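Local atomic coordinates of arginine decarboxylase, A207R protein (Paramecium bursaria Chlorella virus 1, PDB entry 2NVA), a protein that catalyses the pyridoxal 5'-phosphate-dependent decarboxylation of arginine to agmatine, as a viral member of the ornithine decarboxylase-like class-II family. Residues A[171-176]-A[192-197]; A[89-94]-A[147-152]; A[3-8]-A[303-308]; A[276-281]-A[336-341]. One frame throughout, in Å; residues are numbered along the deposited sequence.

Contact 1: A[171-176]-A[192-197]; sequences IGISFH and KSSKEA. With PL2 ((4-{[(4-{[amino(imino)methyl]amino}butyl)amino]methyl}-5-hydroxy-6-methylpyridin-3-yl)methyl dihydrogen phosphate), chain I.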
# COMPACT_ATOMS: atom_id res chain seq x y z
N ILE A 171 -27.95 16.85 -13.63
CA ILE A 171 -27.68 18.29 -13.57
C ILE A 171 -26.36 18.72 -14.23
O ILE A 171 -26.05 19.92 -14.30
CB ILE A 171 -27.74 18.84 -12.11
CG1 ILE A 171 -26.62 18.23 -11.24
CG2 ILE A 171 -29.13 18.64 -11.52
CD1 ILE A 171 -26.34 19.02 -9.97
N GLY A 172 -25.59 17.76 -14.73
CA GLY A 172 -24.33 18.11 -15.37
C GLY A 172 -23.47 16.96 -15.84
O GLY A 172 -23.87 15.78 -15.82
N ILE A 173 -22.27 17.33 -16.28
CA ILE A 173 -21.33 16.39 -16.90
C ILE A 173 -19.98 16.60 -16.23
O ILE A 173 -19.57 17.75 -16.00
CB ILE A 173 -21.19 16.63 -18.44
CG1 ILE A 173 -22.55 16.60 -19.15
CG2 ILE A 173 -20.20 15.64 -19.08
CD1 ILE A 173 -23.31 15.26 -19.11
N SER A 174 -19.29 15.50 -15.94
CA SER A 174 -17.93 15.56 -15.41
C SER A 174 -16.99 14.67 -16.23
O SER A 174 -17.42 13.83 -17.01
CB SER A 174 -17.91 15.12 -13.95
OG SER A 174 -18.09 13.72 -13.85
N PHE A 175 -15.70 14.86 -16.01
CA PHE A 175 -14.68 13.99 -16.57
C PHE A 175 -13.49 14.08 -15.64
O PHE A 175 -13.38 15.02 -14.85
CB PHE A 175 -14.30 14.42 -17.99
CG PHE A 175 -13.76 15.85 -18.09
CD1 PHE A 175 -12.41 16.12 -17.85
CD2 PHE A 175 -14.60 16.91 -18.45
CE1 PHE A 175 -11.91 17.43 -17.94
CE2 PHE A 175 -14.10 18.22 -18.55
CZ PHE A 175 -12.75 18.47 -18.30
N HIS A 176 -12.60 13.11 -15.74
CA HIS A 176 -11.28 13.24 -15.14
C HIS A 176 -10.29 12.73 -16.17
O HIS A 176 -10.36 11.56 -16.58
CB HIS A 176 -11.18 12.43 -13.85
CG HIS A 176 -10.05 12.87 -12.97
ND1 HIS A 176 -8.80 13.17 -13.47
CD2 HIS A 176 -9.97 13.07 -11.63
CE1 HIS A 176 -8.00 13.51 -12.47
NE2 HIS A 176 -8.68 13.46 -11.35
N LYS A 192 -14.84 20.19 -24.60
CA LYS A 192 -15.61 20.13 -25.84
C LYS A 192 -16.55 18.92 -25.85
O LYS A 192 -17.73 19.05 -26.18
CB LYS A 192 -14.67 20.09 -27.06
CG LYS A 192 -15.41 20.07 -28.40
CD LYS A 192 -14.44 19.99 -29.58
CE LYS A 192 -15.24 20.10 -30.91
NZ LYS A 192 -14.29 20.18 -32.07
N SER A 193 -16.03 17.75 -25.48
CA SER A 193 -16.85 16.54 -25.42
C SER A 193 -17.96 16.67 -24.38
O SER A 193 -19.05 16.12 -24.55
CB SER A 193 -15.99 15.31 -25.08
OG SER A 193 -15.06 15.05 -26.12
N SER A 194 -17.67 17.39 -23.30
CA SER A 194 -18.64 17.61 -22.24
C SER A 194 -19.80 18.48 -22.72
O SER A 194 -20.95 18.25 -22.34
CB SER A 194 -17.96 18.26 -21.03
OG SER A 194 -17.03 17.36 -20.44
N LYS A 195 -19.49 19.49 -23.54
CA LYS A 195 -20.54 20.33 -24.13
C LYS A 195 -21.45 19.48 -25.02
O LYS A 195 -22.67 19.68 -25.04
CB LYS A 195 -19.94 21.50 -24.92
CG LYS A 195 -20.97 22.43 -25.60
CD LYS A 195 -22.00 22.98 -24.61
CE LYS A 195 -23.02 23.89 -25.32
NZ LYS A 195 -22.43 25.20 -25.76
N GLU A 196 -20.86 18.55 -25.75
CA GLU A 196 -21.64 17.65 -26.60
C GLU A 196 -22.54 16.76 -25.76
O GLU A 196 -23.68 16.50 -26.15
CB GLU A 196 -20.72 16.81 -27.49
CG GLU A 196 -19.97 17.65 -28.53
CD GLU A 196 -18.84 16.91 -29.23
OE1 GLU A 196 -18.50 15.77 -28.83
OE2 GLU A 196 -18.26 17.49 -30.20
N ALA A 197 -22.04 16.29 -24.63
CA ALA A 197 -22.87 15.51 -23.70
C ALA A 197 -23.96 16.36 -23.04
O ALA A 197 -25.09 15.91 -22.84
CB ALA A 197 -21.99 14.83 -22.65
N1 PL2 I . -11.65 13.57 -8.52
C2 PL2 I . -11.78 12.25 -8.70
C2A PL2 I . -13.17 11.64 -8.96
C3 PL2 I . -10.62 11.45 -8.65
O3 PL2 I . -10.78 10.12 -8.86
C4 PL2 I . -9.35 12.00 -8.42
C4A PL2 I . -8.05 11.15 -8.35
C5 PL2 I . -9.30 13.40 -8.24
C6 PL2 I . -10.46 14.15 -8.29
P PL2 I . -5.73 14.96 -8.58
N PL2 I . -8.14 9.91 -9.15
CA PL2 I . -7.42 8.80 -8.50
CG PL2 I . -5.18 7.97 -7.67
OP2 PL2 I . -4.58 14.53 -9.62
OP3 PL2 I . -5.11 14.72 -7.09
OP1 PL2 I . -6.17 16.37 -8.79
OP4 PL2 I . -6.88 13.87 -8.83
C5M PL2 I . -7.95 14.11 -7.99
CB PL2 I . -5.94 9.16 -8.25
CD PL2 I . -3.68 8.31 -7.45
NE PL2 I . -3.08 7.13 -6.80
CZ PL2 I . -1.89 7.09 -6.18
NH2 PL2 I . -1.48 5.92 -5.62
NH1 PL2 I . -1.11 8.17 -6.13
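Phe175 holds CG between its own backbone N and carbonyl carbon (chi1 59°), and this turn carries the phenyl edge to Ser194, whose OG sits beside its own backbone N (chi1 -66°). The hydroxyl lies near the ring plane, with OG of Ser194 3.2 Å from CD2 of Phe175, so the approach is edge-on to a ring C-H and not over a face. That oxygen is already hydrogen-bonded to the carbonyl of Ala190 one turn earlier in the helix, which fixes the position in which it meets the ring. Two residues back along the chain, the branches of Ile173 divide between two residues of the helix: CG2 approaches Ser194 OG at 3.9 Å, while CD1 packs on Ala197 CB at 3.8 Å. Ser194 and Ala197 are small and three positions apart on one face of the helix, which is consistent with the close approach of the strand; the CA atoms of Ile173 and Ser194 are 6.1 Å apart. Strand 170-174 and helix 184-204, continued by strand 210-212, form a beta-alpha-beta unit of the TIM barrel that binds the cofactor, and this contact is packing between the barrel wall and its outer helix. Phe175 also packs on Tyr187, Ala190 and Ile191 of the same helix. Further along the chain, His176 reaches the bound pyridoxyl-agmatine adduct: its NE2 donates to the phosphate ester oxygen OP4 at 3.1 Å, with an N-H...O angle of 159°. His176 CD2 also lies 3.4 Å from C4 of the pyridine, while ND1 is hydrogen-bonded to Gly178 N.

Contact 2: A[89-94]-A[147-152]; sequences FAHTMK and NKFGAN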
# COMPACT_ATOMS: atom_id res chain seq x y z
N PHE A 89 -20.49 13.74 -3.99
CA PHE A 89 -20.10 12.34 -3.83
C PHE A 89 -19.57 11.90 -5.20
O PHE A 89 -20.30 11.29 -6.00
CB PHE A 89 -21.32 11.52 -3.41
CG PHE A 89 -20.99 10.21 -2.72
CD1 PHE A 89 -19.75 9.58 -2.88
CD2 PHE A 89 -21.98 9.57 -1.96
CE1 PHE A 89 -19.49 8.35 -2.26
CE2 PHE A 89 -21.74 8.36 -1.34
CZ PHE A 89 -20.50 7.73 -1.48
N ALA A 90 -18.30 12.24 -5.47
CA ALA A 90 -17.77 12.13 -6.84
C ALA A 90 -17.11 10.77 -7.11
O ALA A 90 -15.95 10.69 -7.52
CB ALA A 90 -16.79 13.28 -7.13
N HIS A 91 -17.86 9.69 -6.87
CA HIS A 91 -17.38 8.35 -7.15
C HIS A 91 -18.53 7.67 -7.87
O HIS A 91 -19.65 7.61 -7.35
CB HIS A 91 -16.85 7.69 -5.88
CG HIS A 91 -16.19 6.36 -6.12
ND1 HIS A 91 -16.59 5.50 -7.11
CD2 HIS A 91 -15.15 5.76 -5.49
CE1 HIS A 91 -15.83 4.42 -7.08
NE2 HIS A 91 -14.95 4.55 -6.11
N THR A 92 -18.28 7.16 -9.06
CA THR A 92 -19.38 6.63 -9.88
C THR A 92 -19.92 5.30 -9.38
O THR A 92 -20.97 4.84 -9.86
CB THR A 92 -19.00 6.49 -11.38
OG1 THR A 92 -17.95 5.52 -11.51
CG2 THR A 92 -18.54 7.84 -11.96
N MET A 93 -19.23 4.69 -8.42
CA MET A 93 -19.66 3.39 -7.86
C MET A 93 -19.74 3.47 -6.34
O MET A 93 -18.72 3.42 -5.64
CB MET A 93 -18.70 2.27 -8.30
CG MET A 93 -18.72 2.01 -9.79
SD MET A 93 -20.25 1.16 -10.25
CE MET A 93 -20.06 1.03 -12.04
N LYS A 94 -20.96 3.60 -5.83
CA LYS A 94 -21.21 3.90 -4.42
C LYS A 94 -22.02 2.76 -3.82
O LYS A 94 -22.99 2.30 -4.45
CB LYS A 94 -22.01 5.21 -4.31
CG LYS A 94 -21.29 6.45 -4.86
CD LYS A 94 -22.26 7.62 -5.16
CE LYS A 94 -23.10 7.38 -6.44
NZ LYS A 94 -22.25 7.01 -7.64
N ASN A 147 -9.96 3.38 -18.27
CA ASN A 147 -10.52 2.03 -18.37
C ASN A 147 -11.62 1.76 -17.35
O ASN A 147 -12.66 1.18 -17.68
CB ASN A 147 -9.43 1.01 -18.18
CG ASN A 147 -9.05 0.34 -19.48
OD1 ASN A 147 -9.87 0.18 -20.40
ND2 ASN A 147 -7.80 -0.11 -19.55
N LYS A 148 -11.42 2.24 -16.13
CA LYS A 148 -12.25 1.87 -15.00
C LYS A 148 -13.48 2.76 -14.83
O LYS A 148 -14.53 2.29 -14.38
CB LYS A 148 -11.39 1.91 -13.74
CG LYS A 148 -12.07 1.50 -12.45
CD LYS A 148 -10.98 1.30 -11.36
CE LYS A 148 -11.61 0.98 -10.02
NZ LYS A 148 -10.63 0.93 -8.92
N PHE A 149 -13.35 4.04 -15.18
CA PHE A 149 -14.42 5.01 -14.93
C PHE A 149 -14.79 5.83 -16.16
O PHE A 149 -13.93 6.12 -16.99
CB PHE A 149 -13.99 5.98 -13.81
CG PHE A 149 -13.81 5.31 -12.47
CD1 PHE A 149 -14.91 4.78 -11.80
CD2 PHE A 149 -12.55 5.20 -11.90
CE1 PHE A 149 -14.76 4.17 -10.56
CE2 PHE A 149 -12.40 4.59 -10.67
CZ PHE A 149 -13.51 4.08 -10.00
N GLY A 150 -16.06 6.22 -16.24
CA GLY A 150 -16.52 7.13 -17.28
C GLY A 150 -17.24 6.41 -18.39
O GLY A 150 -16.82 5.34 -18.84
N ALA A 151 -18.34 7.01 -18.85
CA ALA A 151 -19.14 6.46 -19.93
C ALA A 151 -18.47 6.72 -21.28
O ALA A 151 -17.90 7.79 -21.52
CB ALA A 151 -20.52 7.07 -19.92
N ASN A 152 -18.57 5.74 -22.17
CA ASN A 152 -18.08 5.87 -23.53
C ASN A 152 -19.04 6.73 -24.34
O ASN A 152 -20.23 6.81 -24.00
CB ASN A 152 -17.94 4.49 -24.17
CG ASN A 152 -16.91 3.64 -23.48
OD1 ASN A 152 -15.83 4.12 -23.15
ND2 ASN A 152 -17.23 2.37 -23.28
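His91 meets Phe149 in an offset edge-to-face pair, the phenyl edge directed at the imidazole face: the centroids are 5.3 Å apart and the planes stand at 90°. The nearest atoms are His91 CE1 and Phe149 CE1, at 3.6 Å. Two bonds fix the rotation of the imidazole. ND1 of His91 accepts the N-H of Met93 at 3.1 Å, tilted 23° from the ring plane, and NE2 is hydrogen-bonded to the carbonyl of Cys322 of the second subunit. Thr92 follows, with OG1 between its backbone N and carbonyl carbon (chi1 64°); from there OG1 comes within 3.1 Å of Phe149 CD1, at the ring edge and near its plane. Asp113 OD2 binds this hydroxyl and also the backbone N of Gly150, so one carboxylate oxygen ties both segments together. The carbonyl O of Met93 lies over one face of the His91 ring, offset toward the rim. Lys94 folds back, and its NZ donates to His91 O at 2.7 Å in the carbonyl plane. Both segments are loops at the C-terminal ends of TIM-barrel strands, the end that holds the cofactor; the nearest atoms of the Phe149 side chain and the bound pyridoxyl-agmatine adduct are about 6 Å apart. Loop 89-94 leads from strand 87-89 into helix 96-105, while 147-152 precedes helix 156-165, with Arg133 of strand 129-133 touching both Thr92 and Phe149.

Contact 3: A[3-8]-A[303-308]; sequences SVVNNI and QLLRDV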
# COMPACT_ATOMS: atom_id res chain seq x y z
N SER A 3 15.57 25.62 7.82
CA SER A 3 15.64 26.24 9.14
C SER A 3 14.54 25.76 10.11
O SER A 3 14.82 25.41 11.26
CB SER A 3 15.63 27.76 9.01
OG SER A 3 15.59 28.36 10.30
N VAL A 4 13.30 25.75 9.63
CA VAL A 4 12.14 25.30 10.40
C VAL A 4 12.29 23.85 10.88
O VAL A 4 12.07 23.54 12.06
CB VAL A 4 10.83 25.43 9.58
CG1 VAL A 4 9.64 24.81 10.31
CG2 VAL A 4 10.53 26.91 9.26
N VAL A 5 12.64 22.95 9.96
CA VAL A 5 12.80 21.53 10.33
C VAL A 5 13.94 21.35 11.33
O VAL A 5 13.81 20.62 12.32
CB VAL A 5 13.02 20.62 9.08
CG1 VAL A 5 13.22 19.16 9.51
CG2 VAL A 5 11.85 20.71 8.15
N ASN A 6 15.05 22.05 11.10
CA ASN A 6 16.16 22.03 12.03
C ASN A 6 15.73 22.54 13.40
O ASN A 6 16.14 21.98 14.42
CB ASN A 6 17.38 22.81 11.50
CG ASN A 6 18.34 21.93 10.70
OD1 ASN A 6 18.68 22.25 9.55
ND2 ASN A 6 18.77 20.82 11.29
N ASN A 7 14.90 23.58 13.44
CA ASN A 7 14.41 24.09 14.73
C ASN A 7 13.52 23.09 15.45
O ASN A 7 13.59 22.97 16.67
CB ASN A 7 13.70 25.43 14.57
CG ASN A 7 14.65 26.58 14.24
OD1 ASN A 7 14.20 27.65 13.88
ND2 ASN A 7 15.97 26.36 14.36
N ILE A 8 12.68 22.37 14.70
CA ILE A 8 11.85 21.31 15.27
C ILE A 8 12.71 20.22 15.91
O ILE A 8 12.40 19.74 17.01
CB ILE A 8 10.94 20.66 14.20
CG1 ILE A 8 9.99 21.69 13.57
CG2 ILE A 8 10.18 19.45 14.75
CD1 ILE A 8 8.99 22.26 14.53
N GLN A 303 16.56 16.69 0.79
CA GLN A 303 17.37 17.82 1.23
C GLN A 303 18.05 17.43 2.54
O GLN A 303 17.38 16.99 3.48
CB GLN A 303 16.46 19.03 1.48
CG GLN A 303 15.80 19.54 0.21
CD GLN A 303 16.76 20.33 -0.64
OE1 GLN A 303 17.44 21.23 -0.15
NE2 GLN A 303 16.82 20.00 -1.93
N LEU A 304 19.37 17.59 2.62
CA LEU A 304 20.10 17.34 3.87
C LEU A 304 19.84 18.45 4.88
O LEU A 304 19.83 19.64 4.52
CB LEU A 304 21.60 17.28 3.60
CG LEU A 304 22.24 15.94 3.27
CD1 LEU A 304 21.86 15.48 1.86
CD2 LEU A 304 23.76 16.10 3.43
N LEU A 305 19.61 18.08 6.13
CA LEU A 305 19.45 19.08 7.19
C LEU A 305 20.79 19.54 7.75
O LEU A 305 20.91 20.68 8.20
CB LEU A 305 18.49 18.59 8.28
CG LEU A 305 17.05 18.63 7.73
CD1 LEU A 305 16.15 17.62 8.44
CD2 LEU A 305 16.45 20.03 7.78
N ARG A 306 21.79 18.66 7.74
CA ARG A 306 23.16 19.01 8.10
C ARG A 306 23.81 19.87 7.00
O ARG A 306 23.78 19.51 5.82
CB ARG A 306 23.98 17.74 8.33
CG ARG A 306 25.46 17.97 8.54
CD ARG A 306 26.17 16.70 9.00
NE ARG A 306 25.84 15.52 8.19
CZ ARG A 306 26.43 15.19 7.05
NH1 ARG A 306 27.39 15.96 6.55
NH2 ARG A 306 26.06 14.08 6.39
N ASP A 307 24.36 21.02 7.40
CA ASP A 307 25.05 21.91 6.46
C ASP A 307 26.37 21.29 5.98
O ASP A 307 27.15 20.76 6.78
CB ASP A 307 25.32 23.27 7.11
CG ASP A 307 25.78 24.32 6.12
OD1 ASP A 307 25.66 24.10 4.89
OD2 ASP A 307 26.26 25.39 6.55
N VAL A 308 26.60 21.33 4.67
CA VAL A 308 27.86 20.88 4.10
C VAL A 308 28.49 22.03 3.32
O VAL A 308 27.75 22.88 2.81
CB VAL A 308 27.69 19.63 3.18
CG1 VAL A 308 27.15 18.44 3.99
CG2 VAL A 308 26.79 19.94 1.98
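Val5 and Leu305 bring the N-terminal helix 2-11 against side chains of the mixed sheet of the beta-domain, the second domain of ornithine decarboxylase-like enzymes. Phe19 and Val21 of strand 18-22 also touch Val5, and Trp344 and Tyr346 of strand 344-347 touch Leu305; the pair thus joins the helix to two strands of the sheet. The polar part involves Asn6, whose amide slides past Leu305 in the opposite direction, alongside CB and the backbone carbonyl. The orientation of that amide in the model is doubtful, so only its position can be used: Asn6 CG is 3.8 Å from Leu305 O. Backbone bonds hold each partner in shape. Within the helix, Asn7 N donates to Ser3 O at 2.8 Å, and on the other side Leu305 pairs with Trp344. One residue before Leu305, the carbonyl oxygen of Leu304 is hydrogen-bonded to ND2 of Asn2, which lies at the start of the same helix. The apolar part of the contact is a crossing of two branched side chains at about a right angle. CG1 of Val5, turned opposite its backbone N (chi1 178°), approaches Leu305 CD1 to 3.5 Å, tighter than usual for two methyl groups. Both ends of the Leu305 fork rest on the same valine, for the second methyl of the leucine, CD2, fits against Val5 CB at 3.7 Å.

Contact 4: A[276-281]-A[336-341]; sequences GLYEYF and LPELHI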
# COMPACT_ATOMS: atom_id res chain seq x y z
N GLY A 276 32.27 1.61 -3.45
CA GLY A 276 32.02 3.00 -3.83
C GLY A 276 30.56 3.38 -3.93
O GLY A 276 30.24 4.54 -4.25
N LEU A 277 29.66 2.43 -3.65
CA LEU A 277 28.22 2.71 -3.65
C LEU A 277 27.74 2.85 -2.21
O LEU A 277 28.00 1.98 -1.38
CB LEU A 277 27.45 1.59 -4.37
CG LEU A 277 25.96 1.87 -4.66
CD1 LEU A 277 25.77 3.04 -5.63
CD2 LEU A 277 25.26 0.61 -5.18
N TYR A 278 27.02 3.93 -1.93
CA TYR A 278 26.58 4.25 -0.57
C TYR A 278 25.11 3.95 -0.40
O TYR A 278 24.27 4.66 -0.94
CB TYR A 278 26.87 5.72 -0.25
CG TYR A 278 28.36 6.01 -0.20
CD1 TYR A 278 28.98 6.30 1.01
CD2 TYR A 278 29.14 5.99 -1.36
CE1 TYR A 278 30.35 6.56 1.07
CE2 TYR A 278 30.51 6.24 -1.31
CZ TYR A 278 31.12 6.52 -0.10
OH TYR A 278 32.47 6.79 -0.04
N GLU A 279 24.82 2.91 0.38
CA GLU A 279 23.45 2.45 0.56
C GLU A 279 22.93 2.86 1.94
O GLU A 279 23.58 2.61 2.94
CB GLU A 279 23.38 0.93 0.39
CG GLU A 279 23.89 0.43 -0.98
CD GLU A 279 24.17 -1.07 -1.02
OE1 GLU A 279 24.51 -1.66 0.02
OE2 GLU A 279 24.07 -1.65 -2.13
N TYR A 280 21.76 3.49 1.96
CA TYR A 280 21.18 3.99 3.21
C TYR A 280 19.80 3.44 3.43
O TYR A 280 19.04 3.25 2.47
CB TYR A 280 21.10 5.51 3.20
CG TYR A 280 22.42 6.17 2.91
CD1 TYR A 280 23.42 6.24 3.89
CD2 TYR A 280 22.68 6.74 1.66
CE1 TYR A 280 24.65 6.85 3.62
CE2 TYR A 280 23.90 7.35 1.38
CZ TYR A 280 24.88 7.41 2.37
OH TYR A 280 26.08 8.03 2.09
N PHE A 281 19.46 3.20 4.69
CA PHE A 281 18.13 2.76 5.05
C PHE A 281 17.51 3.82 5.94
O PHE A 281 18.17 4.32 6.84
CB PHE A 281 18.19 1.42 5.79
CG PHE A 281 18.52 0.28 4.89
CD1 PHE A 281 17.54 -0.62 4.50
CD2 PHE A 281 19.81 0.14 4.37
CE1 PHE A 281 17.86 -1.69 3.63
CE2 PHE A 281 20.13 -0.91 3.49
CZ PHE A 281 19.15 -1.81 3.13
N LEU A 336 24.61 12.38 -3.74
CA LEU A 336 24.40 13.15 -2.50
C LEU A 336 25.73 13.27 -1.75
O LEU A 336 26.59 12.42 -1.93
CB LEU A 336 23.37 12.44 -1.60
CG LEU A 336 21.88 12.40 -2.00
CD1 LEU A 336 21.09 11.51 -1.03
CD2 LEU A 336 21.28 13.81 -2.05
N PRO A 337 25.87 14.29 -0.88
CA PRO A 337 26.95 14.27 0.08
C PRO A 337 26.85 12.97 0.89
O PRO A 337 25.74 12.45 1.07
CB PRO A 337 26.64 15.48 0.98
CG PRO A 337 25.86 16.41 0.10
CD PRO A 337 25.01 15.48 -0.72
N GLU A 338 27.97 12.45 1.36
CA GLU A 338 27.93 11.27 2.21
C GLU A 338 27.04 11.50 3.43
O GLU A 338 27.12 12.55 4.08
CB GLU A 338 29.34 10.85 2.66
CG GLU A 338 29.31 9.53 3.42
CD GLU A 338 30.69 8.99 3.76
OE1 GLU A 338 31.71 9.60 3.35
OE2 GLU A 338 30.74 7.95 4.44
N LEU A 339 26.18 10.52 3.74
CA LEU A 339 25.31 10.62 4.90
C LEU A 339 25.80 9.66 6.00
O LEU A 339 26.58 8.75 5.72
CB LEU A 339 23.87 10.26 4.52
CG LEU A 339 23.22 11.01 3.35
CD1 LEU A 339 21.88 10.38 2.99
CD2 LEU A 339 23.04 12.46 3.71
N HIS A 340 25.33 9.88 7.23
CA HIS A 340 25.71 9.06 8.37
C HIS A 340 24.49 8.64 9.16
O HIS A 340 23.48 9.36 9.17
CB HIS A 340 26.69 9.83 9.25
CG HIS A 340 27.94 10.20 8.52
ND1 HIS A 340 28.15 11.45 8.00
CD2 HIS A 340 29.00 9.45 8.15
CE1 HIS A 340 29.32 11.47 7.37
NE2 HIS A 340 29.85 10.27 7.46
N ILE A 341 24.56 7.48 9.81
CA ILE A 341 23.46 7.04 10.66
C ILE A 341 23.14 8.16 11.66
O ILE A 341 24.04 8.65 12.33
CB ILE A 341 23.75 5.69 11.35
CG1 ILE A 341 23.83 4.58 10.29
CG2 ILE A 341 22.70 5.38 12.40
CD1 ILE A 341 24.30 3.22 10.82
O HOH W 1 25.42 9.98 0.26
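The Tyr280 ring carries Leu339 on one face: CB of Leu339 lies 3.5 Å above the plane, offset toward the rim. This is a CH-pi contact, the line from Leu339 CB to the centroid running 26° off the ring normal. CB sits nearest Tyr280 CE1 and CZ, while CD1 of the same leucine reaches across to CD2 and CE2, so the leucine spans the width of the ring, crossing it at about a right angle. At the phenol end, the backbone N-H of Leu339 points almost straight at Tyr280 OH, with an N...O distance of 3.0 Å and an angle of 176°. The hydroxyl has a second partner, a water 2.8 Å from Tyr280 OH. That water donates to the carbonyl of Pro337, so one phenolic oxygen links to the 336-341 backbone both directly and through a bridge. The Tyr278 ring meets a different flat group. Glu338 extends beyond CG, with CG opposite its backbone N, and this brings the carboxylate obliquely up to the CE1 corner of the ring: CD is 3.6 Å from Tyr278 CE1, and the two planes are inclined by 66°. OE2 of Glu338 has its strong partner elsewhere, in a salt bridge to Lys271, whose NZ also donates to the carbonyl of Leu339. Strands 277-282 and 331-337 both pair with strand 314-320, so the two tyrosines reach across strand 314-320 to residues 338-339, in the segment that follows strand 331-337. A tyrosine of one strand thus ties down the backbone of a loop segment, within the beta-domain that accompanies the TIM barrel in this family.

Contacts 1 and 2 belong to the cofactor-binding barrel and contacts 3 and 4 to the beta-rich part on the opposite side of the chain's centre. Contacts 1 and 2 have centres 13 Å apart and do not touch, yet both border the bound adduct, contact 1 through His176 and contact 2 through Ala90 in the pocket. Contacts 3 and 4, with centres 17 Å apart, do touch: Arg306 NH2 probably donates to Glu338 O at 3.0 Å, and Leu304 CG packs on Leu339 CD2. Centres of the two groups are 44 to 51 Å apart. Contacts 2 and 4 both meet the second subunit, which supplies Asp325 to the adduct.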